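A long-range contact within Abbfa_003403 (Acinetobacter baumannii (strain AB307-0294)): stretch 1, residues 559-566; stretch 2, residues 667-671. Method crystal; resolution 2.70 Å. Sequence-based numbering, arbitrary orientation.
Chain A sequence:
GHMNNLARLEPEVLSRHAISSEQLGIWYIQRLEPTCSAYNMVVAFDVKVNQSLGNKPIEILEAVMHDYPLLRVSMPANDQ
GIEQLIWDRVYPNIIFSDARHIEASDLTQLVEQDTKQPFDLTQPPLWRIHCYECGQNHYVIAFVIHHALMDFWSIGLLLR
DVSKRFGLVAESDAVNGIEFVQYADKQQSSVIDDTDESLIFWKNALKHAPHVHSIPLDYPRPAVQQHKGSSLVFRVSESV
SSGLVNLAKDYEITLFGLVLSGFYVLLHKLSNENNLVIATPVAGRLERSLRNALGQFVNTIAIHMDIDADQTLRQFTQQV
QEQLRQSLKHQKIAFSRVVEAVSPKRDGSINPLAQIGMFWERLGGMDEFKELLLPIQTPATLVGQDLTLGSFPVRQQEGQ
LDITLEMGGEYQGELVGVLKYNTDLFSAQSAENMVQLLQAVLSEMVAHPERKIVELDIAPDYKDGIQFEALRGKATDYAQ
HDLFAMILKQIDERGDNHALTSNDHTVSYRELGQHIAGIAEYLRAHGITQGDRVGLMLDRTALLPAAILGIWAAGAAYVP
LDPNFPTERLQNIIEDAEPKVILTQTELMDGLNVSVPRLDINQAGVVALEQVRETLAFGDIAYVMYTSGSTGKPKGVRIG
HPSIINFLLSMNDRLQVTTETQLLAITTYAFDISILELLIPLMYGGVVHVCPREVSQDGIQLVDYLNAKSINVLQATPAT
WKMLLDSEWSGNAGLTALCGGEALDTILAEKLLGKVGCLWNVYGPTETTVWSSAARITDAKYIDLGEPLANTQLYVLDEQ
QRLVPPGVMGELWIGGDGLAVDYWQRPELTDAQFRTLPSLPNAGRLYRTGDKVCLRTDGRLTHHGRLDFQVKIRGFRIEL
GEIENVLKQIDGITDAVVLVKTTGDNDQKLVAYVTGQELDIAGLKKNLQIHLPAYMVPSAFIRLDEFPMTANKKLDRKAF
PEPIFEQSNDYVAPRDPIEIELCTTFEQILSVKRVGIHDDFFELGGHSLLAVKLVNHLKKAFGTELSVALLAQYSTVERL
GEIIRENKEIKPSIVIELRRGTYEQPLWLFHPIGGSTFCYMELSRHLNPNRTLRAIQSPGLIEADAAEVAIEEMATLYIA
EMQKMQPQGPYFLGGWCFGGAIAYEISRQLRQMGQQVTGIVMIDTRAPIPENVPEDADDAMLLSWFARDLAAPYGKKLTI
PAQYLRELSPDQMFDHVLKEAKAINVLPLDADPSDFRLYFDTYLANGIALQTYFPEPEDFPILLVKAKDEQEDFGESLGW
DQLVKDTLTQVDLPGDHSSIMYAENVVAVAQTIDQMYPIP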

ATOM      1  N   VAL A 559      44.326 -15.372  10.415  1.00 32.63           N
ATOM      2  CA  VAL A 559      43.497 -14.191  10.575  1.00 30.07           C
ATOM      3  C   VAL A 559      43.537 -13.367   9.290  1.00 34.56           C
ATOM      4  O   VAL A 559      44.575 -12.798   8.953  1.00 33.35           O
ATOM      5  CB  VAL A 559      43.988 -13.353  11.740  1.00 22.68           C
ATOM      6  CG1 VAL A 559      43.060 -12.175  11.976  1.00 21.58           C
ATOM      7  CG2 VAL A 559      44.113 -14.229  12.974  1.00 22.75           C
ATOM      8  N   PRO A 560      42.417 -13.324   8.552  1.00 34.50           N
ATOM      9  CA  PRO A 560      42.399 -12.628   7.259  1.00 32.96           C
ATOM     10  C   PRO A 560      42.642 -11.125   7.366  1.00 35.10           C
ATOM     11  O   PRO A 560      41.858 -10.411   7.989  1.00 44.62           O
ATOM     12  CB  PRO A 560      40.986 -12.902   6.736  1.00 27.76           C
ATOM     13  CG  PRO A 560      40.561 -14.134   7.426  1.00 27.42           C
ATOM     14  CD  PRO A 560      41.158 -14.040   8.801  1.00 27.90           C
ATOM     15  N   LEU A 561      43.724 -10.655   6.756  1.00 33.55           N
ATOM     16  CA  LEU A 561      43.962  -9.225   6.610  1.00 32.71           C
ATOM     17  C   LEU A 561      43.975  -8.860   5.128  1.00 38.02           C
ATOM     18  O   LEU A 561      45.027  -8.809   4.495  1.00 42.31           O
ATOM     19  CB  LEU A 561      45.272  -8.828   7.282  1.00 29.34           C
ATOM     20  CG  LEU A 561      45.329  -9.193   8.762  1.00 27.61           C
ATOM     21  CD1 LEU A 561      46.744  -9.365   9.212  1.00 24.06           C
ATOM     22  CD2 LEU A 561      44.630  -8.131   9.581  1.00 31.15           C
ATOM     23  N   ASP A 562      42.790  -8.654   4.566  1.00 36.12           N
ATOM     24  CA  ASP A 562      42.671  -8.317   3.157  1.00 37.50           C
ATOM     25  C   ASP A 562      43.322  -6.961   2.939  1.00 38.72           C
ATOM     26  O   ASP A 562      42.906  -5.974   3.549  1.00 43.28           O
ATOM     27  CB  ASP A 562      41.199  -8.308   2.736  1.00 38.48           C
ATOM     28  CG  ASP A 562      41.007  -8.177   1.234  1.00 44.89           C
ATOM     29  OD1 ASP A 562      41.883  -7.612   0.535  1.00 48.66           O
ATOM     30  OD2 ASP A 562      39.957  -8.642   0.748  1.00 43.04           O
ATOM     31  N   PRO A 563      44.353  -6.910   2.075  1.00 36.28           N
ATOM     32  CA  PRO A 563      45.176  -5.702   1.882  1.00 34.51           C
ATOM     33  C   PRO A 563      44.457  -4.557   1.168  1.00 45.11           C
ATOM     34  O   PRO A 563      44.996  -3.445   1.128  1.00 54.25           O
ATOM     35  CB  PRO A 563      46.345  -6.204   1.031  1.00 29.82           C
ATOM     36  CG  PRO A 563      45.819  -7.398   0.324  1.00 30.60           C
ATOM     37  CD  PRO A 563      44.859  -8.050   1.295  1.00 31.44           C
ATOM     38  N   ASN A 564      43.269  -4.805   0.619  1.00 42.20           N
ATOM     39  CA  ASN A 564      42.502  -3.726   0.001  1.00 44.25           C
ATOM     40  C   ASN A 564      41.627  -2.995   1.000  1.00 41.45           C
ATOM     41  O   ASN A 564      41.163  -1.884   0.724  1.00 48.53           O
ATOM     42  CB  ASN A 564      41.675  -4.261  -1.165  1.00 49.62           C
ATOM     43  CG  ASN A 564      42.528  -4.991  -2.185  1.00 66.31           C
ATOM     44  OD1 ASN A 564      42.358  -6.187  -2.413  1.00 76.58           O
ATOM     45  ND2 ASN A 564      43.431  -4.261  -2.831  1.00 73.49           N
ATOM     46  N   PHE A 565      41.443  -3.600   2.173  1.00 36.04           N
ATOM     47  CA  PHE A 565      40.674  -2.980   3.253  1.00 42.58           C
ATOM     48  C   PHE A 565      41.406  -1.727   3.764  1.00 50.71           C
ATOM     49  O   PHE A 565      42.614  -1.587   3.564  1.00 48.62           O
ATOM     50  CB  PHE A 565      40.432  -3.984   4.393  1.00 41.50           C
ATOM     51  CG  PHE A 565      39.426  -5.076   4.062  1.00 36.29           C
ATOM     52  CD1 PHE A 565      39.048  -5.337   2.749  1.00 35.12           C
ATOM     53  CD2 PHE A 565      38.845  -5.826   5.078  1.00 30.19           C
ATOM     54  CE1 PHE A 565      38.130  -6.330   2.454  1.00 34.42           C
ATOM     55  CE2 PHE A 565      37.926  -6.824   4.801  1.00 23.20           C
ATOM     56  CZ  PHE A 565      37.568  -7.078   3.485  1.00 42.05           C
ATOM     57  N   PRO A 566      40.678  -0.792   4.402  1.00 55.00           N
ATOM     58  CA  PRO A 566      41.356   0.417   4.899  1.00 47.52           C
ATOM     59  C   PRO A 566      42.305   0.088   6.043  1.00 52.93           C
ATOM     60  O   PRO A 566      41.967  -0.761   6.880  1.00 55.30           O
ATOM     61  CB  PRO A 566      40.203   1.306   5.388  1.00 42.71           C
ATOM     62  CG  PRO A 566      38.954   0.722   4.761  1.00 41.18           C
ATOM     63  CD  PRO A 566      39.222  -0.750   4.641  1.00 48.48           C
ATOM     64  N   THR A 667      35.113 -14.270  -3.906  1.00 37.03           N
ATOM     65  CA  THR A 667      34.885 -13.643  -2.615  1.00 33.56           C
ATOM     66  C   THR A 667      36.180 -13.479  -1.837  1.00 34.15           C
ATOM     67  O   THR A 667      36.966 -14.431  -1.726  1.00 37.33           O
ATOM     68  CB  THR A 667      33.901 -14.473  -1.787  1.00 30.10           C
ATOM     69  OG1 THR A 667      32.741 -14.754  -2.576  1.00 38.91           O
ATOM     70  CG2 THR A 667      33.488 -13.745  -0.524  1.00 23.07           C
ATOM     71  N   THR A 668      36.391 -12.277  -1.297  1.00 26.28           N
ATOM     72  CA  THR A 668      37.494 -12.034  -0.374  1.00 32.42           C
ATOM     73  C   THR A 668      37.611 -13.114   0.708  1.00 35.56           C
ATOM     74  O   THR A 668      36.609 -13.599   1.237  1.00 42.44           O
ATOM     75  CB  THR A 668      37.371 -10.668   0.324  1.00 32.43           C
ATOM     76  OG1 THR A 668      38.339 -10.601   1.380  1.00 43.23           O
ATOM     77  CG2 THR A 668      36.010 -10.483   0.917  1.00 22.65           C
ATOM     78  N   TYR A 669      38.839 -13.491   1.039  1.00 31.00           N
ATOM     79  CA  TYR A 669      39.042 -14.528   2.044  1.00 30.07           C
ATOM     80  C   TYR A 669      38.851 -13.950   3.437  1.00 30.11           C
ATOM     81  O   TYR A 669      38.928 -14.668   4.435  1.00 37.04           O
ATOM     82  CB  TYR A 669      40.421 -15.163   1.913  1.00 30.08           C
ATOM     83  CG  TYR A 669      41.560 -14.196   2.137  1.00 36.65           C
ATOM     84  CD1 TYR A 669      42.155 -14.071   3.387  1.00 34.62           C
ATOM     85  CD2 TYR A 669      42.054 -13.416   1.092  1.00 30.46           C
ATOM     86  CE1 TYR A 669      43.211 -13.184   3.591  1.00 31.62           C
ATOM     87  CE2 TYR A 669      43.097 -12.530   1.295  1.00 29.47           C
ATOM     88  CZ  TYR A 669      43.670 -12.418   2.546  1.00 26.23           C
ATOM     89  OH  TYR A 669      44.709 -11.540   2.740  1.00 25.03           O
ATOM     90  N   ALA A 670      38.589 -12.650   3.498  1.00 27.86           N
ATOM     91  CA  ALA A 670      38.227 -12.010   4.755  1.00 29.16           C
ATOM     92  C   ALA A 670      36.726 -12.079   4.978  1.00 28.87           C
ATOM     93  O   ALA A 670      36.201 -11.428   5.870  1.00 33.87           O
ATOM     94  CB  ALA A 670      38.685 -10.598   4.771  1.00 21.30           C
ATOM     95  N   PHE A 671      36.053 -12.863   4.139  1.00 31.25           N
ATOM     96  CA  PHE A 671      34.635 -13.193   4.283  1.00 29.82           C
ATOM     97  C   PHE A 671      34.552 -14.717   4.332  1.00 29.76           C
ATOM     98  O   PHE A 671      35.095 -15.393   3.464  1.00 20.82           O
ATOM     99  CB  PHE A 671      33.829 -12.625   3.117  1.00 28.48           C
ATOM    100  CG  PHE A 671      32.354 -12.674   3.313  1.00 27.12           C
ATOM    101  CD1 PHE A 671      31.808 -12.900   4.577  1.00 28.16           C
ATOM    102  CD2 PHE A 671      31.493 -12.497   2.225  1.00 25.30           C
ATOM    103  CE1 PHE A 671      30.431 -12.946   4.758  1.00 21.22           C
ATOM    104  CE2 PHE A 671      30.103 -12.541   2.391  1.00 22.12           C
ATOM    105  CZ  PHE A 671      29.573 -12.766   3.661  1.00 21.78           C
TER

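Two distant stretches of a chain can meet through a polar bond whose partners are also held within their own turns, with apolar packing beside it; the contact between residues 559-566 and 667-671 is a compact example. The hydrogen bond across the stretches runs from Thr-668 OG1 to Asp-562 OD2, at a short 2.6 Å. Both partners are the first residues of type I beta turns. The turn from Asp-562 to Phe-565 is closed by Phe-565 N donating to Asp-562 O (3.1 Å), and the turn from Thr-668 to Phe-671 by Phe-671 N donating to Thr-668 O (3.0 Å).

The side chains at these turn starts also bind their own backbones. Asp-562 OD1 accepts from Asn-564 N at 3.1 Å, almost in line, which leaves OD2 for the threonine; the carboxylate thus uses one oxygen within its turn and the other across the contact. Thr-668 OG1 plays a double part as well, accepting from Ala-670 N at 3.0 Å while donating a hydrogen bond to Asp-562 OD2. The result is a continuous polar chain linking one turn to the other.

Apolar packing lies beside this chain. Ala-670 points toward the first stretch, and its CB lies 3.8 Å from both Pro-560 CB and Phe-565 CE2, so one small methyl group touches two rings. Backbones can come close here: the CA atoms of Pro-560 and Ala-670 are 4.9 Å apart. Pro-560 also packs against Tyr-669, its CB 3.7 Å from CD1 of the tyrosine. With chi1 in the p rotamer, the Tyr-669 side chain reaches along the first stretch, and its OH arrives 3.8 Å from both Asp-562 CA and Pro-563 CD. That hydroxyl is hydrogen-bonded elsewhere in the structure. Altogether, the two stretches bury 324 Å² between them.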